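Local coordinates for malonyl CoA reductase (malonate semialdehyde-forming) (Sulfolobus tokodaii, PDB 2EP5) that probably reduces malonyl-CoA to malonate semialdehyde with NADPH, as a member of the aspartate-semialdehyde dehydrogenase family, at the interface of chains A and B. Coordinates in Å, arbitrary orientation; residue numbers count along the deposited sequence, not the author numbering. Chains: chain A/B, 350aa long hypothetical aspartate-semialdehyde dehydrogenase.

The interface of chains A and B. Residues chain A 173, 175, 205, 232-234, 236; chain B 175, 247, 249, 312, 321, 323.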
loop_
_atom_site.group_PDB
_atom_site.type_symbol
_atom_site.label_atom_id
_atom_site.label_comp_id
_atom_site.label_asym_id
_atom_site.label_seq_id
_atom_site.Cartn_x
_atom_site.Cartn_y
_atom_site.Cartn_z
ATOM N N ILE A 173 0.664 -20.421 -22.583
ATOM C CA ILE A 173 1.086 -20.220 -21.205
ATOM C C ILE A 173 0.562 -18.855 -20.763
ATOM O O ILE A 173 0.825 -17.837 -21.411
ATOM C CB ILE A 173 2.622 -20.206 -21.059
ATOM C CG1 ILE A 173 3.214 -21.549 -21.524
ATOM C CG2 ILE A 173 2.991 -19.917 -19.602
ATOM C CD1 ILE A 173 2.830 -22.743 -20.658
ATOM N N THR A 175 -0.089 -16.105 -17.374
ATOM C CA THR A 175 0.080 -15.698 -15.993
ATOM C C THR A 175 -0.860 -14.509 -15.829
ATOM O O THR A 175 -0.784 -13.540 -16.591
ATOM C CB THR A 175 1.513 -15.246 -15.678
ATOM O OG1 THR A 175 2.416 -16.344 -15.868
ATOM C CG2 THR A 175 1.599 -14.764 -14.228
ATOM N N GLU A 205 -7.684 -20.793 -12.182
ATOM C CA GLU A 205 -6.929 -21.326 -13.311
ATOM C C GLU A 205 -7.705 -22.312 -14.180
ATOM O O GLU A 205 -7.619 -22.261 -15.400
ATOM C CB GLU A 205 -5.612 -21.933 -12.797
ATOM C CG GLU A 205 -4.764 -20.868 -12.115
ATOM C CD GLU A 205 -3.692 -21.412 -11.193
ATOM O OE1 GLU A 205 -3.953 -22.375 -10.441
ATOM O OE2 GLU A 205 -2.585 -20.846 -11.206
ATOM N N THR A 232 -2.083 -23.415 -20.063
ATOM C CA THR A 232 -1.682 -23.632 -18.679
ATOM C C THR A 232 -1.621 -22.230 -18.061
ATOM O O THR A 232 -0.901 -21.349 -18.542
ATOM C CB THR A 232 -0.303 -24.338 -18.598
ATOM O OG1 THR A 232 -0.439 -25.687 -19.057
ATOM C CG2 THR A 232 0.221 -24.358 -17.172
ATOM N N VAL A 233 -2.386 -22.014 -17.002
ATOM C CA VAL A 233 -2.411 -20.691 -16.404
ATOM C C VAL A 233 -2.076 -20.635 -14.933
ATOM O O VAL A 233 -2.362 -21.560 -14.179
ATOM C CB VAL A 233 -3.786 -19.989 -16.686
ATOM C CG1 VAL A 233 -4.733 -20.966 -17.387
ATOM C CG2 VAL A 233 -4.402 -19.452 -15.413
ATOM N N THR A 234 -1.445 -19.534 -14.548
ATOM C CA THR A 234 -1.051 -19.287 -13.170
ATOM C C THR A 234 -1.679 -17.953 -12.769
ATOM O O THR A 234 -1.310 -16.895 -13.302
ATOM C CB THR A 234 0.483 -19.203 -13.062
ATOM O OG1 THR A 234 1.054 -20.389 -13.635
ATOM C CG2 THR A 234 0.923 -19.081 -11.607
ATOM N N ILE A 236 -2.358 -15.039 -10.074
ATOM C CA ILE A 236 -1.776 -14.423 -8.901
ATOM C C ILE A 236 -2.550 -13.198 -8.430
ATOM O O ILE A 236 -3.037 -12.410 -9.241
ATOM C CB ILE A 236 -0.320 -14.024 -9.204
ATOM C CG1 ILE A 236 0.485 -15.284 -9.538
ATOM C CG2 ILE A 236 0.284 -13.282 -8.032
ATOM C CD1 ILE A 236 1.865 -15.011 -10.060
ATOM N N THR B 175 7.821 -15.436 -16.139
ATOM C CA THR B 175 7.227 -14.143 -15.854
ATOM C C THR B 175 7.739 -13.831 -14.457
ATOM O O THR B 175 7.638 -14.663 -13.555
ATOM C CB THR B 175 5.676 -14.184 -15.852
ATOM O OG1 THR B 175 5.197 -14.377 -17.192
ATOM C CG2 THR B 175 5.112 -12.872 -15.314
ATOM N N VAL B 247 7.469 -17.109 -12.055
ATOM C CA VAL B 247 6.552 -18.168 -12.454
ATOM C C VAL B 247 7.278 -18.785 -13.634
ATOM O O VAL B 247 7.459 -18.141 -14.662
ATOM C CB VAL B 247 5.200 -17.630 -12.926
ATOM C CG1 VAL B 247 4.312 -18.786 -13.351
ATOM C CG2 VAL B 247 4.537 -16.838 -11.812
ATOM N N ASN B 249 7.587 -21.806 -16.478
ATOM C CA ASN B 249 6.909 -22.849 -17.235
ATOM C C ASN B 249 7.879 -23.492 -18.228
ATOM O O ASN B 249 8.307 -22.865 -19.204
ATOM C CB ASN B 249 5.702 -22.295 -18.009
ATOM C CG ASN B 249 4.552 -21.869 -17.096
ATOM O OD1 ASN B 249 4.509 -20.733 -16.607
ATOM N ND2 ASN B 249 3.621 -22.786 -16.858
ATOM N N ARG B 312 3.830 -24.748 -5.665
ATOM C CA ARG B 312 2.915 -24.906 -6.793
ATOM C C ARG B 312 3.552 -25.697 -7.930
ATOM O O ARG B 312 3.298 -25.429 -9.103
ATOM C CB ARG B 312 2.475 -23.525 -7.293
ATOM C CG ARG B 312 1.936 -22.628 -6.177
ATOM C CD ARG B 312 0.430 -22.548 -6.240
ATOM N NE ARG B 312 0.013 -21.743 -7.378
ATOM C CZ ARG B 312 -1.048 -21.999 -8.131
ATOM N NH1 ARG B 312 -1.820 -23.049 -7.876
ATOM N NH2 ARG B 312 -1.332 -21.195 -9.144
ATOM N N ARG B 321 5.303 -26.575 -14.389
ATOM C CA ARG B 321 5.174 -25.241 -13.819
ATOM C C ARG B 321 5.502 -25.185 -12.337
ATOM O O ARG B 321 5.087 -26.051 -11.565
ATOM C CB ARG B 321 3.758 -24.697 -14.021
ATOM C CG ARG B 321 3.678 -23.206 -13.717
ATOM C CD ARG B 321 2.348 -22.814 -13.159
ATOM N NE ARG B 321 2.031 -23.545 -11.938
ATOM C CZ ARG B 321 0.820 -23.570 -11.400
ATOM N NH1 ARG B 321 -0.160 -22.897 -11.983
ATOM N NH2 ARG B 321 0.579 -24.287 -10.312
ATOM N N VAL B 323 6.512 -22.112 -8.993
ATOM C CA VAL B 323 6.655 -20.727 -8.569
ATOM C C VAL B 323 7.815 -20.648 -7.594
ATOM O O VAL B 323 7.902 -21.421 -6.622
ATOM C CB VAL B 323 5.348 -20.202 -7.910
ATOM C CG1 VAL B 323 5.573 -18.810 -7.319
ATOM C CG2 VAL B 323 4.226 -20.158 -8.960
HETATM O O HOH W 1 1.347 -20.705 -16.080
#
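B:Arg321 meets A:Thr234 tip to tip across the subunit boundary. B:Arg321 CB lies 3.4 Å from B:Asn249 ND2, the side-chain amide nitrogen, in its own chain. CG, anti to the backbone N (chi1 -167°), approaches A:Thr234 OG1, and bends at chi2 and chi3 then turn the head group toward A:Glu205. CD and A:Thr234 OG1 are modelled too close for that spacing to carry meaning. NE and CZ pass alongside the same hydroxyl. At the tip, B:Arg321 NH1 donates to A:Thr234 OG1 at 3.2 Å, tilted from the guanidinium plane. B:Arg321 NH1 also forms a salt bridge with A:Glu205 OE2 at 3.3 Å, weak as a hydrogen bond. B:Arg321 NH2 donates a nearly straight hydrogen bond (162° at the hydrogen) back into chain B, to B:Arg312 O, a backbone carbonyl, at 3.2 Å. That bond would restrain rotation of the head group.

B:Arg312 reaches the carboxylate of A:Glu205 end-on, the two planes nearly coplanar, 17° apart, and NH2 forms a salt bridge on the syn side of OE2, though the modelled spacing is too short to take literally. B:Arg321 NH2 sits 3.5 Å above the centre of this second guanidinium; the shared carboxylate may offset the repulsion between the like charges. An alanine at B:Arg321 would probably leave A:Thr234 OG1 without this donor, A:Glu205 with less compensating charge and the backbone O of B:Arg312 without its partner.

A:Thr234 OG1 also contacts water 1 at 2.5 Å, which continues to B:Asn249 OD1, while its CG2 packs against B:Val247 CG1. B:Asn249 presses its amide against A:Ile173 CG2. The two copies of Thr175 face each other, A:Thr175 OG1 to B:Thr175 OG1 at 3.7 Å, close to the two-fold axis.

The patch is mostly sheet against sheet: strands 171-178 and 230-237 of chain A meet strands 171-178, 244-251, 308-316 and 319-326 of chain B within the dimerisation region, with helix 204-215 supplying A:Glu205.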